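Local coordinates for protein aminoglycoside 6-adenylyltransferase (Bacillus subtilis, PDB 2PBE) that transfers a nucleotide from ATP or GTP to the 6-hydroxyl of streptomycin, and adenylates streptidine likewise, mediating bacterial resistance to streptomycin, at residues K69-K75 with S91-E97; Y45-V51 with K101-I107; S165-V169 with L245-Y249; C157-F161 with I187-L192. All blocks are in the same frame, centred on the assembly; numbering follows the deposited sequence.

Contact 1. Residues K69-K75 with S91-E97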
# COMPACT_ATOMS: atom_id res chain seq x y z
N LYS A 69 24.94 -5.28 -4.96
CA LYS A 69 26.28 -4.92 -5.37
C LYS A 69 26.26 -3.61 -6.13
O LYS A 69 25.42 -3.38 -7.00
CB LYS A 69 26.90 -6.03 -6.22
CG LYS A 69 27.69 -7.11 -5.45
CD LYS A 69 27.00 -7.61 -4.18
CE LYS A 69 27.48 -6.87 -2.92
NZ LYS A 69 26.45 -6.97 -1.84
N ARG A 70 27.20 -2.74 -5.77
CA ARG A 70 27.30 -1.43 -6.40
C ARG A 70 28.62 -1.16 -7.09
O ARG A 70 29.64 -1.78 -6.77
CB ARG A 70 27.04 -0.33 -5.36
CG ARG A 70 27.70 -0.56 -4.02
CD ARG A 70 27.34 0.54 -3.03
NE ARG A 70 27.37 0.03 -1.66
CZ ARG A 70 28.46 -0.33 -1.01
NH1 ARG A 70 29.65 -0.25 -1.59
NH2 ARG A 70 28.37 -0.80 0.22
N ILE A 71 28.58 -0.23 -8.04
CA ILE A 71 29.75 0.19 -8.79
C ILE A 71 30.54 1.14 -7.89
O ILE A 71 31.76 1.05 -7.80
CB ILE A 71 29.32 0.89 -10.11
CG1 ILE A 71 28.64 -0.14 -11.01
CG2 ILE A 71 30.51 1.54 -10.79
CD1 ILE A 71 27.96 0.43 -12.23
N MSE A 72 29.84 2.06 -7.22
CA MSE A 72 30.50 2.98 -6.29
C MSE A 72 29.47 3.72 -5.46
O MSE A 72 28.27 3.58 -5.68
CB MSE A 72 31.37 3.99 -7.03
CG MSE A 72 30.56 5.05 -7.72
SE MSE A 72 31.62 6.42 -8.56
CE MSE A 72 30.42 6.87 -9.95
N MSE A 73 29.95 4.53 -4.51
CA MSE A 73 29.05 5.26 -3.64
C MSE A 73 29.66 6.55 -3.14
O MSE A 73 30.88 6.65 -3.01
CB MSE A 73 28.69 4.35 -2.48
CG MSE A 73 27.91 4.99 -1.37
SE MSE A 73 27.71 3.71 0.07
CE MSE A 73 29.25 4.15 1.17
N GLN A 74 28.80 7.53 -2.85
CA GLN A 74 29.25 8.81 -2.33
C GLN A 74 28.45 9.17 -1.08
O GLN A 74 27.22 8.98 -1.05
CB GLN A 74 29.10 9.91 -3.40
CG GLN A 74 29.51 11.32 -2.93
CD GLN A 74 29.46 12.36 -4.04
OE1 GLN A 74 30.15 12.24 -5.06
NE2 GLN A 74 28.62 13.39 -3.85
N LYS A 75 29.13 9.65 -0.05
CA LYS A 75 28.47 10.07 1.19
C LYS A 75 28.81 11.56 1.32
O LYS A 75 29.82 11.93 1.90
CB LYS A 75 28.99 9.26 2.38
CG LYS A 75 28.67 7.78 2.29
CD LYS A 75 29.03 6.99 3.54
CE LYS A 75 30.51 6.70 3.67
NZ LYS A 75 30.86 6.14 5.02
N SER A 91 23.20 11.44 3.75
CA SER A 91 22.69 10.72 2.60
C SER A 91 23.74 9.85 1.95
O SER A 91 24.90 9.87 2.33
CB SER A 91 22.15 11.72 1.61
OG SER A 91 23.15 12.65 1.28
N TYR A 92 23.31 9.09 0.96
CA TYR A 92 24.17 8.19 0.22
C TYR A 92 23.76 8.28 -1.23
O TYR A 92 22.58 8.37 -1.53
CB TYR A 92 23.95 6.75 0.69
CG TYR A 92 24.14 6.53 2.18
CD1 TYR A 92 25.39 6.10 2.69
CD2 TYR A 92 23.07 6.75 3.09
CE1 TYR A 92 25.58 5.88 4.08
CE2 TYR A 92 23.25 6.54 4.50
CZ TYR A 92 24.51 6.10 4.98
OH TYR A 92 24.71 5.89 6.33
N ILE A 93 24.73 8.29 -2.14
CA ILE A 93 24.37 8.30 -3.55
C ILE A 93 25.02 7.01 -4.02
O ILE A 93 26.25 6.86 -3.92
CB ILE A 93 24.95 9.51 -4.35
CG1 ILE A 93 24.19 10.79 -4.00
CG2 ILE A 93 24.79 9.28 -5.85
CD1 ILE A 93 24.42 11.30 -2.62
N ILE A 94 24.21 6.07 -4.48
CA ILE A 94 24.72 4.79 -4.92
C ILE A 94 24.46 4.53 -6.40
O ILE A 94 23.38 4.84 -6.92
CB ILE A 94 24.08 3.63 -4.11
CG1 ILE A 94 24.26 3.88 -2.62
CG2 ILE A 94 24.73 2.29 -4.46
CD1 ILE A 94 23.45 2.94 -1.74
N LEU A 95 25.46 3.97 -7.06
CA LEU A 95 25.33 3.60 -8.45
C LEU A 95 25.40 2.09 -8.42
O LEU A 95 26.46 1.51 -8.22
CB LEU A 95 26.48 4.17 -9.30
CG LEU A 95 26.32 3.79 -10.78
CD1 LEU A 95 25.08 4.43 -11.35
CD2 LEU A 95 27.54 4.19 -11.57
N PHE A 96 24.25 1.44 -8.62
CA PHE A 96 24.19 -0.02 -8.58
C PHE A 96 24.76 -0.73 -9.80
O PHE A 96 24.78 -0.19 -10.91
CB PHE A 96 22.75 -0.47 -8.35
CG PHE A 96 22.23 -0.15 -6.98
CD1 PHE A 96 22.67 -0.89 -5.86
CD2 PHE A 96 21.33 0.92 -6.78
CE1 PHE A 96 22.22 -0.56 -4.54
CE2 PHE A 96 20.87 1.26 -5.48
CZ PHE A 96 21.32 0.52 -4.35
N GLU A 97 25.24 -1.95 -9.58
CA GLU A 97 25.79 -2.74 -10.67
C GLU A 97 24.77 -3.01 -11.76
O GLU A 97 25.11 -2.99 -12.94
CB GLU A 97 26.34 -4.07 -10.15
CG GLU A 97 27.80 -4.05 -9.79
CD GLU A 97 28.30 -5.42 -9.38
OE1 GLU A 97 27.98 -6.41 -10.09
OE2 GLU A 97 29.01 -5.51 -8.35

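Contact 2. Residues Y45-V51 with K101-I107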
# COMPACT_ATOMS: atom_id res chain seq x y z
N TYR A 45 16.29 6.73 -8.15
CA TYR A 45 15.42 6.66 -6.99
C TYR A 45 15.78 7.66 -5.91
O TYR A 45 16.93 7.77 -5.49
CB TYR A 45 15.42 5.25 -6.44
CG TYR A 45 14.92 4.26 -7.46
CD1 TYR A 45 13.53 4.11 -7.70
CD2 TYR A 45 15.83 3.50 -8.25
CE1 TYR A 45 13.05 3.21 -8.70
CE2 TYR A 45 15.37 2.60 -9.26
CZ TYR A 45 13.97 2.46 -9.48
OH TYR A 45 13.49 1.62 -10.47
N ASP A 46 14.77 8.40 -5.49
CA ASP A 46 14.91 9.41 -4.44
C ASP A 46 14.12 9.01 -3.23
O ASP A 46 12.91 9.19 -3.19
CB ASP A 46 14.41 10.76 -4.92
CG ASP A 46 15.54 11.70 -5.30
OD1 ASP A 46 16.13 12.30 -4.37
OD2 ASP A 46 15.84 11.83 -6.52
N ILE A 47 14.80 8.44 -2.25
CA ILE A 47 14.17 7.96 -1.05
C ILE A 47 14.65 8.69 0.19
O ILE A 47 15.80 9.09 0.27
CB ILE A 47 14.47 6.47 -0.87
CG1 ILE A 47 14.19 5.73 -2.18
CG2 ILE A 47 13.64 5.89 0.27
CD1 ILE A 47 12.73 5.78 -2.66
N SER A 48 13.76 8.84 1.16
CA SER A 48 14.09 9.49 2.43
C SER A 48 13.51 8.66 3.57
O SER A 48 12.31 8.38 3.59
CB SER A 48 13.50 10.90 2.52
OG SER A 48 14.09 11.79 1.60
N TYR A 49 14.37 8.28 4.51
CA TYR A 49 13.94 7.52 5.68
C TYR A 49 14.04 8.42 6.90
O TYR A 49 15.12 8.92 7.22
CB TYR A 49 14.85 6.31 5.94
CG TYR A 49 14.83 5.18 4.94
CD1 TYR A 49 13.63 4.79 4.29
CD2 TYR A 49 16.00 4.41 4.72
CE1 TYR A 49 13.60 3.64 3.45
CE2 TYR A 49 15.98 3.26 3.88
CZ TYR A 49 14.78 2.87 3.25
OH TYR A 49 14.75 1.73 2.46
N PHE A 50 12.92 8.64 7.59
CA PHE A 50 12.94 9.46 8.80
C PHE A 50 13.18 8.45 9.89
O PHE A 50 12.37 7.54 10.08
CB PHE A 50 11.62 10.18 8.98
CG PHE A 50 11.43 11.31 8.03
CD1 PHE A 50 11.67 12.62 8.43
CD2 PHE A 50 11.08 11.05 6.69
CE1 PHE A 50 11.58 13.70 7.50
CE2 PHE A 50 10.99 12.11 5.74
CZ PHE A 50 11.24 13.44 6.16
N VAL A 51 14.30 8.60 10.58
CA VAL A 51 14.69 7.65 11.60
C VAL A 51 14.81 8.20 13.01
O VAL A 51 14.81 9.40 13.23
CB VAL A 51 16.02 6.99 11.20
CG1 VAL A 51 15.95 6.52 9.76
CG2 VAL A 51 17.17 7.98 11.35
N LYS A 101 20.30 3.77 -9.92
CA LYS A 101 20.91 4.81 -9.11
C LYS A 101 19.95 5.19 -8.01
O LYS A 101 18.76 5.40 -8.26
CB LYS A 101 21.24 6.03 -9.96
CG LYS A 101 22.56 6.69 -9.58
CD LYS A 101 22.43 7.65 -8.42
CE LYS A 101 21.86 8.99 -8.88
NZ LYS A 101 21.96 10.04 -7.83
N LEU A 102 20.45 5.27 -6.79
CA LEU A 102 19.62 5.64 -5.67
C LEU A 102 20.22 6.83 -4.97
O LEU A 102 21.43 7.03 -4.98
CB LEU A 102 19.49 4.46 -4.69
CG LEU A 102 18.87 4.79 -3.32
CD1 LEU A 102 17.39 5.12 -3.47
CD2 LEU A 102 19.06 3.64 -2.39
N ASP A 103 19.34 7.63 -4.37
CA ASP A 103 19.72 8.79 -3.59
C ASP A 103 18.90 8.63 -2.31
O ASP A 103 17.70 8.87 -2.29
CB ASP A 103 19.32 10.06 -4.32
CG ASP A 103 20.49 11.01 -4.50
OD1 ASP A 103 21.05 11.44 -3.46
OD2 ASP A 103 20.84 11.31 -5.67
N LEU A 104 19.55 8.19 -1.24
CA LEU A 104 18.88 7.96 0.04
C LEU A 104 19.27 8.96 1.11
O LEU A 104 20.45 9.13 1.39
CB LEU A 104 19.22 6.55 0.54
CG LEU A 104 18.58 6.04 1.83
CD1 LEU A 104 17.11 5.73 1.58
CD2 LEU A 104 19.30 4.79 2.27
N THR A 105 18.29 9.62 1.71
CA THR A 105 18.59 10.59 2.75
C THR A 105 18.04 10.09 4.07
O THR A 105 16.95 9.52 4.11
CB THR A 105 17.96 11.96 2.45
OG1 THR A 105 18.40 12.41 1.17
CG2 THR A 105 18.37 12.98 3.50
N LEU A 106 18.81 10.28 5.14
CA LEU A 106 18.40 9.87 6.48
C LEU A 106 18.13 11.14 7.29
O LEU A 106 19.05 11.83 7.74
CB LEU A 106 19.48 9.02 7.17
CG LEU A 106 19.90 7.70 6.52
CD1 LEU A 106 20.94 7.01 7.41
CD2 LEU A 106 18.71 6.79 6.31
N ILE A 107 16.86 11.47 7.44
CA ILE A 107 16.44 12.65 8.17
C ILE A 107 15.99 12.29 9.58
O ILE A 107 15.32 11.28 9.77
CB ILE A 107 15.26 13.32 7.44
CG1 ILE A 107 15.64 13.54 5.97
CG2 ILE A 107 14.87 14.62 8.13
CD1 ILE A 107 14.49 14.01 5.11
O HOH W 1 17.03 11.34 -0.83

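Contact 3. Residues S165-V169 with L245-Y249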
# COMPACT_ATOMS: atom_id res chain seq x y z
N SER A 165 -21.01 -3.38 -6.89
CA SER A 165 -21.09 -4.81 -7.02
C SER A 165 -22.33 -5.23 -7.82
O SER A 165 -22.29 -6.21 -8.58
CB SER A 165 -21.13 -5.44 -5.64
OG SER A 165 -21.10 -6.83 -5.74
N THR A 166 -23.43 -4.49 -7.66
CA THR A 166 -24.67 -4.80 -8.38
C THR A 166 -24.52 -4.55 -9.88
O THR A 166 -25.28 -5.10 -10.69
CB THR A 166 -25.86 -3.96 -7.92
OG1 THR A 166 -25.64 -2.59 -8.25
CG2 THR A 166 -26.07 -4.11 -6.43
N TYR A 167 -23.58 -3.69 -10.24
CA TYR A 167 -23.34 -3.40 -11.64
C TYR A 167 -22.75 -4.64 -12.28
O TYR A 167 -23.05 -4.96 -13.42
CB TYR A 167 -22.38 -2.22 -11.79
CG TYR A 167 -22.91 -0.86 -11.31
CD1 TYR A 167 -24.05 -0.74 -10.46
CD2 TYR A 167 -22.23 0.33 -11.68
CE1 TYR A 167 -24.49 0.54 -9.99
CE2 TYR A 167 -22.67 1.62 -11.22
CZ TYR A 167 -23.80 1.71 -10.38
OH TYR A 167 -24.20 2.94 -9.92
N VAL A 168 -21.94 -5.37 -11.52
CA VAL A 168 -21.31 -6.60 -12.00
C VAL A 168 -22.37 -7.69 -12.16
O VAL A 168 -22.32 -8.53 -13.07
CB VAL A 168 -20.21 -7.08 -11.00
CG1 VAL A 168 -19.49 -8.32 -11.54
CG2 VAL A 168 -19.20 -5.95 -10.76
N VAL A 169 -23.34 -7.68 -11.26
CA VAL A 169 -24.41 -8.65 -11.31
C VAL A 169 -25.24 -8.42 -12.59
O VAL A 169 -25.45 -9.35 -13.38
CB VAL A 169 -25.31 -8.52 -10.06
CG1 VAL A 169 -26.54 -9.40 -10.19
CG2 VAL A 169 -24.51 -8.93 -8.83
N LEU A 245 -16.77 -12.88 -8.39
CA LEU A 245 -17.59 -11.93 -7.64
C LEU A 245 -18.00 -12.45 -6.28
O LEU A 245 -17.89 -11.75 -5.27
CB LEU A 245 -18.85 -11.57 -8.43
CG LEU A 245 -19.78 -10.59 -7.70
CD1 LEU A 245 -19.13 -9.22 -7.59
CD2 LEU A 245 -21.09 -10.50 -8.46
N PHE A 246 -18.51 -13.67 -6.25
CA PHE A 246 -18.91 -14.24 -4.98
C PHE A 246 -17.71 -14.39 -4.06
O PHE A 246 -17.84 -14.28 -2.85
CB PHE A 246 -19.60 -15.59 -5.16
CG PHE A 246 -20.92 -15.51 -5.88
CD1 PHE A 246 -21.75 -14.36 -5.77
CD2 PHE A 246 -21.37 -16.60 -6.63
CE1 PHE A 246 -23.02 -14.32 -6.42
CE2 PHE A 246 -22.64 -16.58 -7.28
CZ PHE A 246 -23.46 -15.44 -7.18
N THR A 247 -16.55 -14.65 -4.66
CA THR A 247 -15.32 -14.80 -3.88
C THR A 247 -15.00 -13.46 -3.20
O THR A 247 -14.63 -13.43 -2.04
CB THR A 247 -14.16 -15.31 -4.78
OG1 THR A 247 -14.46 -16.64 -5.21
CG2 THR A 247 -12.81 -15.32 -4.02
N CYS A 248 -15.16 -12.35 -3.93
CA CYS A 248 -14.94 -11.03 -3.37
C CYS A 248 -15.95 -10.81 -2.23
O CYS A 248 -15.63 -10.19 -1.21
CB CYS A 248 -15.13 -9.96 -4.43
SG CYS A 248 -13.86 -10.01 -5.73
N TYR A 249 -17.16 -11.31 -2.42
CA TYR A 249 -18.21 -11.20 -1.41
C TYR A 249 -17.74 -11.83 -0.11
O TYR A 249 -17.73 -11.19 0.95
CB TYR A 249 -19.49 -11.94 -1.86
CG TYR A 249 -20.41 -11.14 -2.75
CD1 TYR A 249 -19.93 -10.01 -3.47
CD2 TYR A 249 -21.78 -11.48 -2.88
CE1 TYR A 249 -20.77 -9.25 -4.29
CE2 TYR A 249 -22.66 -10.70 -3.71
CZ TYR A 249 -22.14 -9.59 -4.41
OH TYR A 249 -22.95 -8.81 -5.21

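Contact 4. Residues C157-F161 with I187-L192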
# COMPACT_ATOMS: atom_id res chain seq x y z
N CYS A 157 -16.58 2.65 2.26
CA CYS A 157 -15.98 1.54 1.53
C CYS A 157 -16.97 0.40 1.31
O CYS A 157 -16.97 -0.22 0.25
CB CYS A 157 -14.76 0.99 2.26
SG CYS A 157 -13.86 -0.25 1.30
N CYS A 158 -17.83 0.15 2.29
CA CYS A 158 -18.81 -0.92 2.17
C CYS A 158 -19.91 -0.50 1.20
O CYS A 158 -20.39 -1.30 0.40
CB CYS A 158 -19.42 -1.25 3.53
SG CYS A 158 -18.24 -1.92 4.71
N ASN A 159 -20.30 0.77 1.26
CA ASN A 159 -21.34 1.29 0.40
C ASN A 159 -20.92 1.13 -1.05
O ASN A 159 -21.64 0.52 -1.85
CB ASN A 159 -21.59 2.76 0.73
CG ASN A 159 -22.88 3.29 0.14
OD1 ASN A 159 -23.89 3.44 0.83
ND2 ASN A 159 -22.85 3.58 -1.15
N GLU A 160 -19.74 1.63 -1.38
CA GLU A 160 -19.22 1.54 -2.74
C GLU A 160 -19.05 0.10 -3.20
O GLU A 160 -19.42 -0.26 -4.31
CB GLU A 160 -17.86 2.26 -2.82
CG GLU A 160 -17.23 2.29 -4.21
CD GLU A 160 -17.97 3.18 -5.20
OE1 GLU A 160 -17.45 3.38 -6.33
OE2 GLU A 160 -19.07 3.68 -4.87
N PHE A 161 -18.46 -0.71 -2.32
CA PHE A 161 -18.24 -2.12 -2.63
C PHE A 161 -19.52 -2.80 -3.10
O PHE A 161 -19.61 -3.28 -4.22
CB PHE A 161 -17.75 -2.87 -1.41
CG PHE A 161 -17.53 -4.34 -1.66
CD1 PHE A 161 -16.35 -4.77 -2.29
CD2 PHE A 161 -18.51 -5.29 -1.32
CE1 PHE A 161 -16.13 -6.13 -2.58
CE2 PHE A 161 -18.30 -6.67 -1.61
CZ PHE A 161 -17.10 -7.08 -2.24
N ILE A 187 -13.32 -1.41 -9.51
CA ILE A 187 -13.93 -0.89 -8.29
C ILE A 187 -14.15 -1.89 -7.17
O ILE A 187 -13.71 -1.68 -6.05
CB ILE A 187 -15.26 -0.18 -8.64
CG1 ILE A 187 -14.98 0.97 -9.61
CG2 ILE A 187 -15.94 0.35 -7.37
CD1 ILE A 187 -16.21 1.47 -10.37
N VAL A 188 -14.84 -2.98 -7.49
CA VAL A 188 -15.14 -3.98 -6.48
C VAL A 188 -13.91 -4.55 -5.80
O VAL A 188 -13.76 -4.37 -4.60
CB VAL A 188 -15.98 -5.10 -7.10
CG1 VAL A 188 -16.22 -6.20 -6.09
CG2 VAL A 188 -17.30 -4.50 -7.58
N ARG A 189 -13.04 -5.22 -6.56
CA ARG A 189 -11.82 -5.79 -5.98
C ARG A 189 -10.94 -4.72 -5.34
O ARG A 189 -10.36 -4.96 -4.28
CB ARG A 189 -11.01 -6.56 -7.03
CG ARG A 189 -9.87 -7.35 -6.43
CD ARG A 189 -9.01 -8.06 -7.47
NE ARG A 189 -9.71 -9.13 -8.17
CZ ARG A 189 -10.07 -9.08 -9.45
NH1 ARG A 189 -9.79 -8.00 -10.18
NH2 ARG A 189 -10.69 -10.11 -10.01
N PRO A 190 -10.81 -3.54 -5.96
CA PRO A 190 -9.96 -2.53 -5.31
C PRO A 190 -10.47 -2.12 -3.92
O PRO A 190 -9.68 -1.73 -3.06
CB PRO A 190 -9.95 -1.38 -6.31
CG PRO A 190 -9.98 -2.11 -7.62
CD PRO A 190 -11.04 -3.17 -7.38
N ASN A 191 -11.78 -2.21 -3.70
CA ASN A 191 -12.30 -1.85 -2.38
C ASN A 191 -12.08 -3.00 -1.39
O ASN A 191 -11.86 -2.77 -0.21
CB ASN A 191 -13.77 -1.44 -2.44
CG ASN A 191 -13.95 0.03 -2.79
OD1 ASN A 191 -14.10 0.41 -3.95
ND2 ASN A 191 -13.92 0.88 -1.77
N LEU A 192 -12.10 -4.23 -1.89
CA LEU A 192 -11.84 -5.38 -1.04
C LEU A 192 -10.40 -5.19 -0.51
O LEU A 192 -10.12 -5.42 0.67
CB LEU A 192 -11.94 -6.67 -1.86
CG LEU A 192 -11.25 -7.91 -1.28
CD1 LEU A 192 -11.84 -8.25 0.10
CD2 LEU A 192 -11.44 -9.08 -2.25

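Contact 1. Residues K69-K75 with S91-E97
Five backbone hydrogen bonds tie the antiparallel segments 69-75 and 91-97 together. At one end Gln74 and Ile93 form a hydrogen-bonded pair with reciprocal links, Gln74 N to Ile93 O and Ile93 N to Gln74 O, both 2.8 Å. Farther along, Leu95 N donates to Met72 O at 3.2 Å, while Ile71 N donates to Leu95 O at 2.7 Å. Ile71 and Met72 together face Leu95, a classic beta bulge, which shifts the register by one before Arg70 pairs with Phe96. Beyond it, Glu97 N reaches Lys69 O at 3.0 Å. A CA-H...O contact, Met73 CA to Ile93 O at 3.2 Å, accompanies the non-hydrogen-bonded Met73-Ile94 pair.

Met72, Gln74, Ile93 and Leu95 share one face of the sheet. Met72, a selenomethionine, lies beside Leu95, whose CD2 is also 3.8 Å from Ile71 CD1. On the other face Met73, likewise a selenomethionine, sets its CG 4.0 Å from Ile94 CG1; its SE is 4.2 Å from Tyr92 CD1. Separately, Lys75 CD comes within 3.7 Å of Tyr92 CE1. The ammonium groups of Lys69 and Lys75 form salt bridges with Glu65 and Asp61. In the mixed sheet of the nucleotidyltransferase domain, strand 70-74 is an edge strand within this chain, attached to the rest through 90-96.

Contact 2. Residues Y45-V51 with K101-I107
Tyr49 lays one face of its ring over Leu104, whose CD1 sits 3.8 Å from the ring centroid in a CH-pi contact, while Leu106 CD2 meets the ring edge. The two strands are a parallel pair inside the mixed sheet of the nucleotidyltransferase fold, with short-segment axes 4.7 Å apart at 18°. Seven backbone hydrogen bonds run from Tyr45 N to Lys101 O (2.8 Å) through to Val51 N to Ile107 O (3.0 Å), the odd-numbered residues of 45-51 supplying the donors and acceptors on that strand.

On the face with Tyr45, Ile47, Leu102 and Leu104, helix 6-19 covers the sheet: Phe13 packs on Ile47 and Leu102, and its carbonyl accepts a hydrogen bond from Tyr49 OH. Ile47 CG1 lies 3.5 Å from Leu102 CD1. The other face carries Asp46, Asp103, Ser48 and Thr105. Asp46 and nearby Asp44, with Asp103 on the next strand, match the superfamily's carboxylate pattern and may bind metal, although Asp103 makes a salt bridge with Lys101. Farther along, Ile107 CB covers the Phe50 ring, 4.1 Å from its centroid. Over the Ser48-Thr105 face a water is hydrogen-bonded to Ile47 O at 2.8 Å and to Thr105 OG1 at 2.6 Å.

Contact 3. Residues S165-V169 with L245-Y249
Leu245 opens the second segment and gives it its main apolar hold on helix 151-173. Its CA-to-CB bond points toward that helix, and both methyl groups, Leu245 CD1 and CD2, reach Val168 CG1 at 4.1 Å; Leu245 CD1 also lies 3.6 Å from Ser165 OG, and Leu245 CD2 also lies 3.8 Å from Val169 CG2. Phe246 has its CB directed away from segment 165-169; its ring meets that of Tyr282 edge-to-face on helix 270-283. The two segments belong to the helical C-terminal part of the chain and run antiparallel, their short axes at 155° and no closer than 11.5 Å, so the space is spanned chiefly from the second helix, by Leu245 and Tyr249, onto the small side chains Ser165, Val168 and Val169. Cys248, almost a turn past Leu245, faces Leu184 of helix 177-204. Tyr249 crosses the gap again: its hydroxyl is hydrogen-bonded to Ser165 OG, with Tyr249 OH and Ser165 OG 2.8 Å apart, though the exact place of the serine oxygen is less certain. The same Tyr249 OH is 3.9 Å from Val169 CG2, and the aromatic ring is packed against Ile274 and Thr278 of helix 270-283 and meets the Trp162 ring.

Contact 4. Residues C157-F161 with I187-L192
Helical segments 157-161 and 187-192 run antiparallel, their short axes at 154° and 9.4 Å apart at closest approach, with Phe161 and Val188 bringing their CA atoms within 5.3 Å. They belong to consecutive helices, 151-173 and 177-204, joined by a short turn into a helical hairpin. The second helix is kinked at Pro190, whose nitrogen makes no bond to the preceding turn. Phe161 lies along one side of the interface, toward helix 238-263: its CE1 lies 3.5 Å from Val188 CG1 and 4.3 Å from Leu192 CB, while its CD1 puts the ring edge 3.5 Å from Val188 O. The ring also stacks on Phe252 of helix 238-263. The CA-to-CB bond of Asn191 points toward the first helix, and its side chain packs beside Cys157 and Glu160; Glu160 OE1 is 3.5 Å from Ile187 CG2. The buried side is thus apolar, with Phe161, Val188 and Leu192, and the partly exposed side mixes Glu160 and Asn191 with Ile187, so the hold is mainly van der Waals packing.

Overall arrangement
From the N terminus, contact 2 opens first, with strand 45-51. The chain then forms contact 1 completely, 69-75 with 91-97, before strand 101-107 closes contact 2, so the smaller loop is nested in the larger. Strands 90-96 and 101-108 are sheet neighbours, which joins the two contacts into one continuous sheet. Later the chain enters the helical part. There contact 4 opens at 157-161 and contact 3 at 165-169 on the same helix; contact 4 closes at 187-192 and contact 3 only at 245-249, so these two cross. They touch through Phe161 and Val188, binding three helices together. Their centres lie about 34 to 48 Å from those of contacts 1 and 2, across the chain's centre.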